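Side-chain contacts in 3-chlorocatechol 1,2-dioxygenase (Rhodococcus opacus, PDB 2BOY), which probably cleaves the aromatic ring of catechols such as 3-chlorocatechol between the two hydroxyl-bearing carbons, using a bound ferric ion and dioxygen: residues N45-P48 / L49-V53; A33-G36 / W37-V41; G173-G176 / A177-A181; G131-S134 / F135-P138. All coordinates share one frame; numbering follows the deposited sequence.

Interaction 1: N45-P48 / L49-V53; sequences NEWP and LFLDV. With BHO (benzhydroxamic acid), chain J.
Behind E46, the N-cap residue, the chain enters a regular helical turn, in which F50 N donates to E46 O (2.9 Å), L51 N to W47 O and D52 N to P48 O. P48 suits the second position, because in the first turn no helical carbonyl four residues back is available to a backbone N-H, and proline has none to offer. A water bridges this corner, donating to N45 O and accepting from L49 N. E46 and L49 run side by side, and the L49 branch CD2 rests 3.7 Å from the carboxylate carbon CD of E46. The carboxylate's polar partner lies elsewhere: OE1 accepts from the backbone N of T175. This is the start of helix 47-54, in the N-terminal helical region, and one side of it forms a wall of the active-site pocket. With CG anti to the backbone N (chi1 173°), L49 extends its other branch, CD1, to 3.5 Å from benzhydroxamic acid C5. V53 brings CG2 to 3.3 Å from C4 of the same apolar ring. On another side of the helix the side chains of W47 and F50 run side by side with their ring planes steeply inclined (75°), W47 CZ3 being 3.6 Å from F50 CD1. L51 CG sits in the plane of the indole at its edge, 4.0 Å from W47 CE3. D52 OD1 is hydrogen-bonded to Y31 OH of the second subunit.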
loop_
_atom_site.group_PDB
_atom_site.type_symbol
_atom_site.label_atom_id
_atom_site.label_comp_id
_atom_site.label_asym_id
_atom_site.label_seq_id
_atom_site.Cartn_x
_atom_site.Cartn_y
_atom_site.Cartn_z
ATOM N N ASN A 45 2.390 -9.675 7.861
ATOM C CA ASN A 45 0.962 -10.048 7.700
ATOM C C ASN A 45 -0.006 -9.032 8.310
ATOM O O ASN A 45 -1.031 -9.393 8.967
ATOM C CB ASN A 45 0.668 -11.449 8.250
ATOM C CG ASN A 45 1.539 -12.532 7.595
ATOM O OD1 ASN A 45 1.548 -12.683 6.384
ATOM N ND2 ASN A 45 2.280 -13.268 8.410
ATOM N N GLU A 46 0.309 -7.772 8.067
ATOM C CA GLU A 46 -0.481 -6.673 8.599
ATOM C C GLU A 46 -1.297 -5.910 7.545
ATOM O O GLU A 46 -1.782 -4.810 7.844
ATOM C CB GLU A 46 0.444 -5.685 9.350
ATOM C CG GLU A 46 0.738 -6.167 10.763
ATOM C CD GLU A 46 1.178 -5.056 11.699
ATOM O OE1 GLU A 46 1.265 -3.863 11.283
ATOM O OE2 GLU A 46 1.458 -5.385 12.870
ATOM N N TRP A 47 -1.468 -6.448 6.333
ATOM C CA TRP A 47 -2.372 -5.736 5.405
ATOM C C TRP A 47 -3.800 -5.554 5.951
ATOM O O TRP A 47 -4.315 -4.454 5.927
ATOM C CB TRP A 47 -2.358 -6.357 3.987
ATOM C CG TRP A 47 -1.131 -5.874 3.282
ATOM C CD1 TRP A 47 -0.019 -6.594 2.968
ATOM C CD2 TRP A 47 -0.879 -4.535 2.886
ATOM N NE1 TRP A 47 0.911 -5.779 2.365
ATOM C CE2 TRP A 47 0.403 -4.505 2.298
ATOM C CE3 TRP A 47 -1.626 -3.339 2.952
ATOM C CZ2 TRP A 47 0.976 -3.327 1.801
ATOM C CZ3 TRP A 47 -1.068 -2.165 2.452
ATOM C CH2 TRP A 47 0.230 -2.174 1.873
ATOM N N PRO A 48 -4.451 -6.601 6.458
ATOM C CA PRO A 48 -5.801 -6.404 7.014
ATOM C C PRO A 48 -5.821 -5.383 8.174
ATOM O O PRO A 48 -6.712 -4.527 8.171
ATOM C CB PRO A 48 -6.226 -7.802 7.453
ATOM C CG PRO A 48 -5.363 -8.778 6.624
ATOM C CD PRO A 48 -4.055 -8.031 6.422
ATOM N N LEU A 49 -4.844 -5.428 9.091
ATOM C CA LEU A 49 -4.800 -4.463 10.168
ATOM C C LEU A 49 -4.638 -3.040 9.632
ATOM O O LEU A 49 -5.406 -2.142 9.975
ATOM C CB LEU A 49 -3.674 -4.813 11.155
ATOM C CG LEU A 49 -3.376 -3.792 12.267
ATOM C CD1 LEU A 49 -4.567 -3.554 13.213
ATOM C CD2 LEU A 49 -2.160 -4.329 13.063
ATOM N N PHE A 50 -3.627 -2.826 8.787
ATOM C CA PHE A 50 -3.358 -1.489 8.271
ATOM C C PHE A 50 -4.576 -0.932 7.551
ATOM O O PHE A 50 -5.004 0.210 7.801
ATOM C CB PHE A 50 -2.175 -1.544 7.294
ATOM C CG PHE A 50 -1.925 -0.247 6.589
ATOM C CD1 PHE A 50 -2.073 -0.157 5.205
ATOM C CD2 PHE A 50 -1.602 0.896 7.291
ATOM C CE1 PHE A 50 -1.833 1.048 4.546
ATOM C CE2 PHE A 50 -1.398 2.113 6.632
ATOM C CZ PHE A 50 -1.521 2.169 5.259
ATOM N N LEU A 51 -5.120 -1.737 6.630
ATOM C CA LEU A 51 -6.245 -1.258 5.840
ATOM C C LEU A 51 -7.465 -1.020 6.725
ATOM O O LEU A 51 -8.164 -0.006 6.555
ATOM C CB LEU A 51 -6.590 -2.275 4.745
ATOM C CG LEU A 51 -5.412 -2.448 3.751
ATOM C CD1 LEU A 51 -5.716 -3.625 2.804
ATOM C CD2 LEU A 51 -5.117 -1.160 2.993
ATOM N N ASP A 52 -7.712 -1.951 7.655
ATOM C CA ASP A 52 -8.867 -1.837 8.544
ATOM C C ASP A 52 -8.756 -0.641 9.484
ATOM O O ASP A 52 -9.792 -0.029 9.796
ATOM C CB ASP A 52 -9.100 -3.107 9.357
ATOM C CG ASP A 52 -9.739 -4.208 8.533
ATOM O OD1 ASP A 52 -10.039 -4.004 7.324
ATOM O OD2 ASP A 52 -9.942 -5.332 9.018
ATOM N N VAL A 53 -7.539 -0.277 9.899
ATOM C CA VAL A 53 -7.358 0.939 10.714
ATOM C C VAL A 53 -7.735 2.212 9.922
ATOM O O VAL A 53 -8.544 3.045 10.373
ATOM C CB VAL A 53 -5.929 1.049 11.281
ATOM C CG1 VAL A 53 -5.632 2.465 11.838
ATOM C CG2 VAL A 53 -5.764 0.040 12.394
HETATM C C1 BHO J . -9.992 -3.092 15.236
HETATM C C2 BHO J . -10.360 -2.245 14.085
HETATM C C3 BHO J . -9.342 -1.743 13.271
HETATM C C4 BHO J . -8.006 -2.040 13.583
HETATM C C5 BHO J . -7.676 -2.828 14.672
HETATM C C6 BHO J . -8.659 -3.350 15.513
HETATM C C BHO J . -11.086 -3.630 16.104
HETATM O O1 BHO J . -12.086 -2.991 16.160
HETATM N N BHO J . -11.030 -4.715 16.849
HETATM O O2 BHO J . -10.625 -5.820 16.453
HETATM O O HOH W 1 -3.373 -8.144 9.847
#

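Interaction 2: A33-G36 / W37-V41; sequences ASTG and WLISV. With LPP (2-(hexadecanoyloxy)-1-[(phosphonooxy)methyl]ethyl hexadecanoate), chain K.
A33 and W37, one helical turn apart and joined by the bond from W37 N to A33 O (3.0 Å), both touch the bound phospholipid. The indole of W37 is sandwiched: lipid atom C15 lies 3.3 Å above one face, displaced toward the rim, and V41 CG2 lies over the opposite face. W37 CB also approaches lipid C13 at 3.6 Å, while the small methyl of A33 lets the glycerol end come close, with CB 3.7 Å from C8. S34 meets the second acyl chain, its OG 3.2 Å from C33. Further round helix 28-43, T35 CG2 and I39 CD1 make a looser contact (4.1 Å), on the side that packs against the second subunit. Several bonds position this first shell. W37 NE1 donates to P174 O and the indole meets F50 edge-to-face, which together fix how the ring is turned. S40 OG gives a short bond of 2.6 Å to W37 O, in the carbonyl plane on a lone pair, and V41 N shares that acceptor. Lipid bound beside the N-terminal helices is known from catechol 1,2-dioxygenases and their chlorocatechol relatives. With the S34 hydroxyl bonded to E30 O, both it and the indole N-H beside the alkyl chains already have protein partners.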
loop_
_atom_site.group_PDB
_atom_site.type_symbol
_atom_site.label_atom_id
_atom_site.label_comp_id
_atom_site.label_asym_id
_atom_site.label_seq_id
_atom_site.Cartn_x
_atom_site.Cartn_y
_atom_site.Cartn_z
ATOM N N ALA A 33 12.497 4.868 2.439
ATOM C CA ALA A 33 11.983 4.463 3.742
ATOM C C ALA A 33 10.537 3.920 3.613
ATOM O O ALA A 33 10.189 2.921 4.244
ATOM C CB ALA A 33 12.051 5.627 4.749
ATOM N N SER A 34 9.728 4.560 2.764
ATOM C CA SER A 34 8.341 4.131 2.541
ATOM C C SER A 34 8.276 2.771 1.862
ATOM O O SER A 34 7.384 1.957 2.150
ATOM C CB SER A 34 7.582 5.139 1.651
ATOM O OG SER A 34 7.579 6.407 2.289
ATOM N N THR A 35 9.160 2.571 0.885
ATOM C CA THR A 35 9.293 1.275 0.229
ATOM C C THR A 35 9.574 0.147 1.218
ATOM O O THR A 35 8.925 -0.910 1.186
ATOM C CB THR A 35 10.390 1.336 -0.893
ATOM O OG1 THR A 35 10.046 2.346 -1.858
ATOM C CG2 THR A 35 10.419 0.005 -1.698
ATOM N N GLY A 36 10.567 0.355 2.098
ATOM C CA GLY A 36 10.861 -0.629 3.123
ATOM C C GLY A 36 9.702 -0.857 4.046
ATOM O O GLY A 36 9.462 -1.983 4.465
ATOM N N TRP A 37 8.964 0.207 4.357
ATOM C CA TRP A 37 7.805 0.091 5.253
ATOM C C TRP A 37 6.717 -0.738 4.607
ATOM O O TRP A 37 6.190 -1.675 5.213
ATOM C CB TRP A 37 7.274 1.487 5.657
ATOM C CG TRP A 37 6.102 1.376 6.618
ATOM C CD1 TRP A 37 6.159 1.209 7.985
ATOM C CD2 TRP A 37 4.737 1.371 6.269
ATOM N NE1 TRP A 37 4.887 1.099 8.497
ATOM C CE2 TRP A 37 3.991 1.180 7.464
ATOM C CE3 TRP A 37 4.041 1.481 5.048
ATOM C CZ2 TRP A 37 2.590 1.149 7.483
ATOM C CZ3 TRP A 37 2.650 1.443 5.064
ATOM C CH2 TRP A 37 1.935 1.259 6.283
ATOM N N LEU A 38 6.399 -0.436 3.357
ATOM C CA LEU A 38 5.373 -1.228 2.668
ATOM C C LEU A 38 5.702 -2.706 2.610
ATOM O O LEU A 38 4.846 -3.564 2.873
ATOM C CB LEU A 38 5.143 -0.644 1.270
ATOM C CG LEU A 38 4.426 0.710 1.337
ATOM C CD1 LEU A 38 4.666 1.446 0.021
ATOM C CD2 LEU A 38 2.915 0.487 1.538
ATOM N N ILE A 39 6.965 -3.023 2.328
ATOM C CA ILE A 39 7.430 -4.415 2.294
ATOM C C ILE A 39 7.184 -5.081 3.661
ATOM O O ILE A 39 6.689 -6.206 3.712
ATOM C CB ILE A 39 8.899 -4.477 1.860
ATOM C CG1 ILE A 39 9.027 -4.228 0.346
ATOM C CG2 ILE A 39 9.540 -5.826 2.204
ATOM C CD1 ILE A 39 10.474 -3.795 -0.090
ATOM N N SER A 40 7.503 -4.369 4.740
ATOM C CA SER A 40 7.344 -4.892 6.115
ATOM C C SER A 40 5.873 -5.206 6.490
ATOM O O SER A 40 5.581 -6.196 7.177
ATOM C CB SER A 40 7.991 -3.935 7.119
ATOM O OG SER A 40 7.175 -2.797 7.351
ATOM N N VAL A 41 4.948 -4.406 5.967
ATOM C CA VAL A 41 3.537 -4.669 6.163
ATOM C C VAL A 41 3.178 -6.070 5.690
ATOM O O VAL A 41 2.513 -6.852 6.434
ATOM C CB VAL A 41 2.630 -3.591 5.477
ATOM C CG1 VAL A 41 1.155 -3.950 5.705
ATOM C CG2 VAL A 41 2.955 -2.200 6.006
HETATM C C6 LPP K . 11.760 7.226 9.227
HETATM C C7 LPP K . 10.352 6.806 8.791
HETATM C C8 LPP K . 10.126 7.312 7.362
HETATM O O9 LPP K . 10.218 5.357 8.856
HETATM O O27 LPP K . 9.084 8.293 7.281
HETATM C C11 LPP K . 8.860 4.821 9.148
HETATM O O10 LPP K . 8.768 3.857 9.905
HETATM C C12 LPP K . 7.589 5.417 8.538
HETATM C C13 LPP K . 7.284 4.792 7.179
HETATM C C14 LPP K . 6.373 5.671 6.326
HETATM C C15 LPP K . 5.527 4.833 5.369
HETATM C C16 LPP K . 4.399 5.649 4.751
HETATM C C17 LPP K . 3.794 4.964 3.540
HETATM C C18 LPP K . 2.289 5.154 3.512
HETATM C C19 LPP K . 1.809 5.538 2.111
HETATM C C20 LPP K . 0.457 6.269 2.146
HETATM C C21 LPP K . -0.713 5.313 2.330
HETATM C C29 LPP K . 9.328 9.213 6.172
HETATM O O28 LPP K . 10.458 9.283 5.711
HETATM C C30 LPP K . 8.216 10.094 5.625
HETATM C C31 LPP K . 7.178 9.252 4.889
HETATM C C32 LPP K . 6.665 9.931 3.618
HETATM C C33 LPP K . 5.727 9.005 2.863
HETATM C C34 LPP K . 5.772 9.249 1.356
HETATM C C35 LPP K . 5.106 8.109 0.613
HETATM C C36 LPP K . 5.515 8.070 -0.856
HETATM C C37 LPP K . 5.330 6.665 -1.429
HETATM C C38 LPP K . 3.910 6.480 -1.941
HETATM C C39 LPP K . 3.399 5.063 -1.706
HETATM C C40 LPP K . 1.962 4.943 -2.204
HETATM C C41 LPP K . 1.209 3.840 -1.479
HETATM C C42 LPP K . 0.395 2.984 -2.444
HETATM C C43 LPP K . 0.124 1.610 -1.830
#

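Interaction 3: G173-G176 / A177-A181; sequences GPTG and ALLAA
Peptide planes are the flat groups where G173-G176 meets A177-A181: A177 N approaches G173 O at 2.8 Å in the plane of that carbonyl, whereas L178 N reaches P174 O from 24° outside its plane. L179 N and A180 N follow in the same tilted way, bonding to T175 O and G176 O. The methyl of A177 lies close to two carbonyl oxygens, with CB 3.4 Å from G173 O and 3.5 Å from P174 O. A180 CB is likewise 3.4 Å from G176 O. In L179 CG stands anti to the carbonyl carbon (chi1 -77°), and it lies 3.6 Å from T175 O. L178 takes the other course, chi1 166°. G173 is the N-cap of helix 174-181, and P174 suits the first position since it has no N-H to leave without an acceptor. The helix docks on two others: P174 packs on S40 and V41 of helix 28-43, T175 on L49 and F50 of helix 47-54, and V10 of the second subunit touches L178. Across this contact the chemistry is mostly that of backbone bonds, which implies that the leucines pack on other elements, L178 on W37 and F50 and L179 on F54 and I169, more than on G173-G176.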
loop_
_atom_site.group_PDB
_atom_site.type_symbol
_atom_site.label_atom_id
_atom_site.label_comp_id
_atom_site.label_asym_id
_atom_site.label_seq_id
_atom_site.Cartn_x
_atom_site.Cartn_y
_atom_site.Cartn_z
ATOM N N GLY A 173 4.625 -3.628 15.335
ATOM C CA GLY A 173 4.341 -3.996 13.947
ATOM C C GLY A 173 4.372 -2.731 13.087
ATOM O O GLY A 173 4.425 -1.603 13.619
ATOM N N PRO A 174 4.353 -2.900 11.760
ATOM C CA PRO A 174 4.421 -1.755 10.855
ATOM C C PRO A 174 3.247 -0.755 11.038
ATOM O O PRO A 174 3.487 0.427 10.953
ATOM C CB PRO A 174 4.384 -2.405 9.458
ATOM C CG PRO A 174 4.843 -3.824 9.667
ATOM C CD PRO A 174 4.329 -4.194 11.047
ATOM N N THR A 175 2.028 -1.205 11.333
ATOM C CA THR A 175 0.907 -0.251 11.397
ATOM C C THR A 175 1.147 0.674 12.597
ATOM O O THR A 175 1.077 1.900 12.515
ATOM C CB THR A 175 -0.437 -0.983 11.579
ATOM O OG1 THR A 175 -0.615 -1.934 10.507
ATOM C CG2 THR A 175 -1.624 0.012 11.453
ATOM N N GLY A 176 1.434 0.037 13.724
ATOM C CA GLY A 176 1.749 0.744 14.948
ATOM C C GLY A 176 2.987 1.583 14.778
ATOM O O GLY A 176 3.053 2.679 15.366
ATOM N N ALA A 177 3.953 1.116 13.984
ATOM C CA ALA A 177 5.173 1.934 13.734
ATOM C C ALA A 177 4.859 3.190 12.952
ATOM O O ALA A 177 5.422 4.243 13.218
ATOM C CB ALA A 177 6.266 1.130 13.009
ATOM N N LEU A 178 3.987 3.089 11.942
ATOM C CA LEU A 178 3.577 4.291 11.222
ATOM C C LEU A 178 2.836 5.302 12.137
ATOM O O LEU A 178 3.078 6.517 12.071
ATOM C CB LEU A 178 2.660 3.912 10.047
ATOM C CG LEU A 178 1.883 5.069 9.411
ATOM C CD1 LEU A 178 2.837 6.049 8.704
ATOM C CD2 LEU A 178 0.897 4.481 8.430
ATOM N N LEU A 179 1.898 4.803 12.948
ATOM C CA LEU A 179 1.111 5.684 13.829
ATOM C C LEU A 179 2.102 6.433 14.731
ATOM O O LEU A 179 2.012 7.661 14.936
ATOM C CB LEU A 179 0.176 4.853 14.708
ATOM C CG LEU A 179 -1.064 4.353 13.965
ATOM C CD1 LEU A 179 -1.689 3.151 14.648
ATOM C CD2 LEU A 179 -2.074 5.487 13.727
ATOM N N ALA A 180 3.054 5.676 15.256
ATOM C CA ALA A 180 4.059 6.258 16.144
ATOM C C ALA A 180 4.893 7.336 15.419
ATOM O O ALA A 180 5.051 8.497 15.906
ATOM C CB ALA A 180 4.938 5.145 16.753
ATOM N N ALA A 181 5.338 7.008 14.205
ATOM C CA ALA A 181 6.142 7.943 13.410
ATOM C C ALA A 181 5.384 9.187 12.962
ATOM O O ALA A 181 5.994 10.250 12.805
ATOM C CB ALA A 181 6.786 7.223 12.198
#

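Interaction 4: G131-S134 / F135-P138; sequences GEYS and FINP. With FE (Fe (III) ion), chain I; BHO (benzhydroxamic acid), chain J.
F135 folds back on S134, its CB 3.1 Å from S134 O and its ring atom CD2 3.6 Å from S134 C. With a positive phi of 68° and a psi of -54°, F135 is the central residue of a classic gamma turn, closed by a weak hydrogen bond from I136 N to S134 O (2.8 Å). Beyond the turn its ring meets Y143 edge-to-face. I136 comes next and points back at the first segment: its CG1, anti to the carbonyl carbon, packs 3.6 Å from Y133 CB. The aliphatic branch thereby lies against the root of the tyrosine, while Y78 and R146 also border I136. N137 closes an alpha turn round the gamma turn, its N donating to Y133 O at 3.0 Å with an almost straight N-H. Its CB packs 3.5 Å from E132 OE1, and the side chains of E132 and N137 cross there. On the first segment S134 OG is tied to L144 O and R146 NE, anchoring the loop to the start of strand 146-150. The turn thus grips Y133 by its backbone carbonyl and its CB, and OH binds the ferric ion at 1.9 Å. Benzhydroxamic acid is modelled with its nitrogen so close to the metal that the binding mode is doubtful. H191 and H193 also bind the iron, a tyrosine and histidine arrangement characteristic of intradiol ring-cleavage dioxygenases.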
loop_
_atom_site.group_PDB
_atom_site.type_symbol
_atom_site.label_atom_id
_atom_site.label_comp_id
_atom_site.label_asym_id
_atom_site.label_seq_id
_atom_site.Cartn_x
_atom_site.Cartn_y
_atom_site.Cartn_z
ATOM N N GLY A 131 -7.054 -5.198 27.272
ATOM C CA GLY A 131 -7.003 -4.848 25.848
ATOM C C GLY A 131 -6.465 -5.917 24.884
ATOM O O GLY A 131 -6.049 -5.587 23.764
ATOM N N GLU A 132 -6.499 -7.186 25.274
ATOM C CA GLU A 132 -5.974 -8.254 24.414
ATOM C C GLU A 132 -7.106 -9.124 23.870
ATOM O O GLU A 132 -8.051 -9.425 24.587
ATOM C CB GLU A 132 -5.048 -9.189 25.205
ATOM C CG GLU A 132 -3.811 -8.509 25.844
ATOM C CD GLU A 132 -2.867 -7.960 24.785
ATOM O OE1 GLU A 132 -2.526 -8.705 23.849
ATOM O OE2 GLU A 132 -2.468 -6.774 24.871
ATOM N N TYR A 133 -6.955 -9.581 22.633
ATOM C CA TYR A 133 -7.892 -10.522 22.050
ATOM C C TYR A 133 -7.363 -11.945 22.019
ATOM O O TYR A 133 -6.188 -12.149 21.745
ATOM C CB TYR A 133 -8.146 -10.127 20.605
ATOM C CG TYR A 133 -9.097 -8.946 20.417
ATOM C CD1 TYR A 133 -8.603 -7.644 20.323
ATOM C CD2 TYR A 133 -10.481 -9.146 20.330
ATOM C CE1 TYR A 133 -9.478 -6.556 20.114
ATOM C CE2 TYR A 133 -11.371 -8.034 20.102
ATOM C CZ TYR A 133 -10.843 -6.776 19.990
ATOM O OH TYR A 133 -11.679 -5.716 19.806
ATOM N N SER A 134 -8.230 -12.925 22.244
ATOM C CA SER A 134 -7.862 -14.310 22.017
ATOM C C SER A 134 -7.514 -14.551 20.524
ATOM O O SER A 134 -7.952 -13.777 19.620
ATOM C CB SER A 134 -8.931 -15.305 22.557
ATOM O OG SER A 134 -10.155 -15.229 21.831
ATOM N N PHE A 135 -6.666 -15.557 20.306
ATOM C CA PHE A 135 -5.999 -15.881 19.010
ATOM C C PHE A 135 -4.981 -14.864 18.564
ATOM O O PHE A 135 -3.813 -15.206 18.280
ATOM C CB PHE A 135 -6.995 -16.177 17.842
ATOM C CG PHE A 135 -7.956 -17.289 18.127
ATOM C CD1 PHE A 135 -7.595 -18.606 17.895
ATOM C CD2 PHE A 135 -9.242 -17.025 18.637
ATOM C CE1 PHE A 135 -8.469 -19.670 18.177
ATOM C CE2 PHE A 135 -10.123 -18.058 18.898
ATOM C CZ PHE A 135 -9.736 -19.408 18.685
ATOM N N ILE A 136 -5.418 -13.609 18.487
ATOM C CA ILE A 136 -4.563 -12.508 18.169
ATOM C C ILE A 136 -3.328 -12.487 19.090
ATOM O O ILE A 136 -2.173 -12.432 18.622
ATOM C CB ILE A 136 -5.321 -11.191 18.245
ATOM C CG1 ILE A 136 -6.674 -11.273 17.485
ATOM C CG2 ILE A 136 -4.426 -10.060 17.689
ATOM C CD1 ILE A 136 -6.573 -11.947 16.115
ATOM N N ASN A 137 -3.598 -12.546 20.387
ATOM C CA ASN A 137 -2.586 -12.844 21.411
ATOM C C ASN A 137 -2.711 -14.331 21.740
ATOM O O ASN A 137 -3.623 -14.739 22.481
ATOM C CB ASN A 137 -2.880 -12.033 22.666
ATOM C CG ASN A 137 -1.845 -12.274 23.786
ATOM O OD1 ASN A 137 -1.624 -11.414 24.644
ATOM N ND2 ASN A 137 -1.214 -13.429 23.761
ATOM N N PRO A 138 -1.803 -15.156 21.229
ATOM C CA PRO A 138 -1.978 -16.617 21.309
ATOM C C PRO A 138 -1.732 -17.182 22.716
ATOM O O PRO A 138 -1.958 -18.364 22.950
ATOM C CB PRO A 138 -0.936 -17.147 20.331
ATOM C CG PRO A 138 0.155 -16.177 20.434
ATOM C CD PRO A 138 -0.534 -14.797 20.576
HETATM FE FE FE I . -11.878 -4.509 18.322
HETATM C C1 BHO J . -9.992 -3.092 15.236
HETATM C C2 BHO J . -10.360 -2.245 14.085
HETATM C C3 BHO J . -9.342 -1.743 13.271
HETATM C C4 BHO J . -8.006 -2.040 13.583
HETATM C C5 BHO J . -7.676 -2.828 14.672
HETATM C C6 BHO J . -8.659 -3.350 15.513
HETATM C C BHO J . -11.086 -3.630 16.104
HETATM O O1 BHO J . -12.086 -2.991 16.160
HETATM N N BHO J . -11.030 -4.715 16.849
HETATM O O2 BHO J . -10.625 -5.820 16.453
#

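In the fold
Interactions 1, 2 and 3 form one cluster in which helices 28-43, 47-54 and 174-181 meet, and all three also touch the second subunit. Interactions 1 and 3 are mostly buried, while interaction 2 is partly exposed and makes the main lipid contact of the three. Polar side chains of the N-terminal helices tie down the first turn of helix 174-181, which belongs to the dioxygenase part of the chain. Interaction 4 stands apart, in a loop between strands 121-125 and 146-150, about 16 Å from interaction 1 between centres. The two nonetheless share benzhydroxamic acid: interaction 1 offers aliphatic contacts to its phenyl ring, whereas interaction 4 supplies a metal ligand at its polar end.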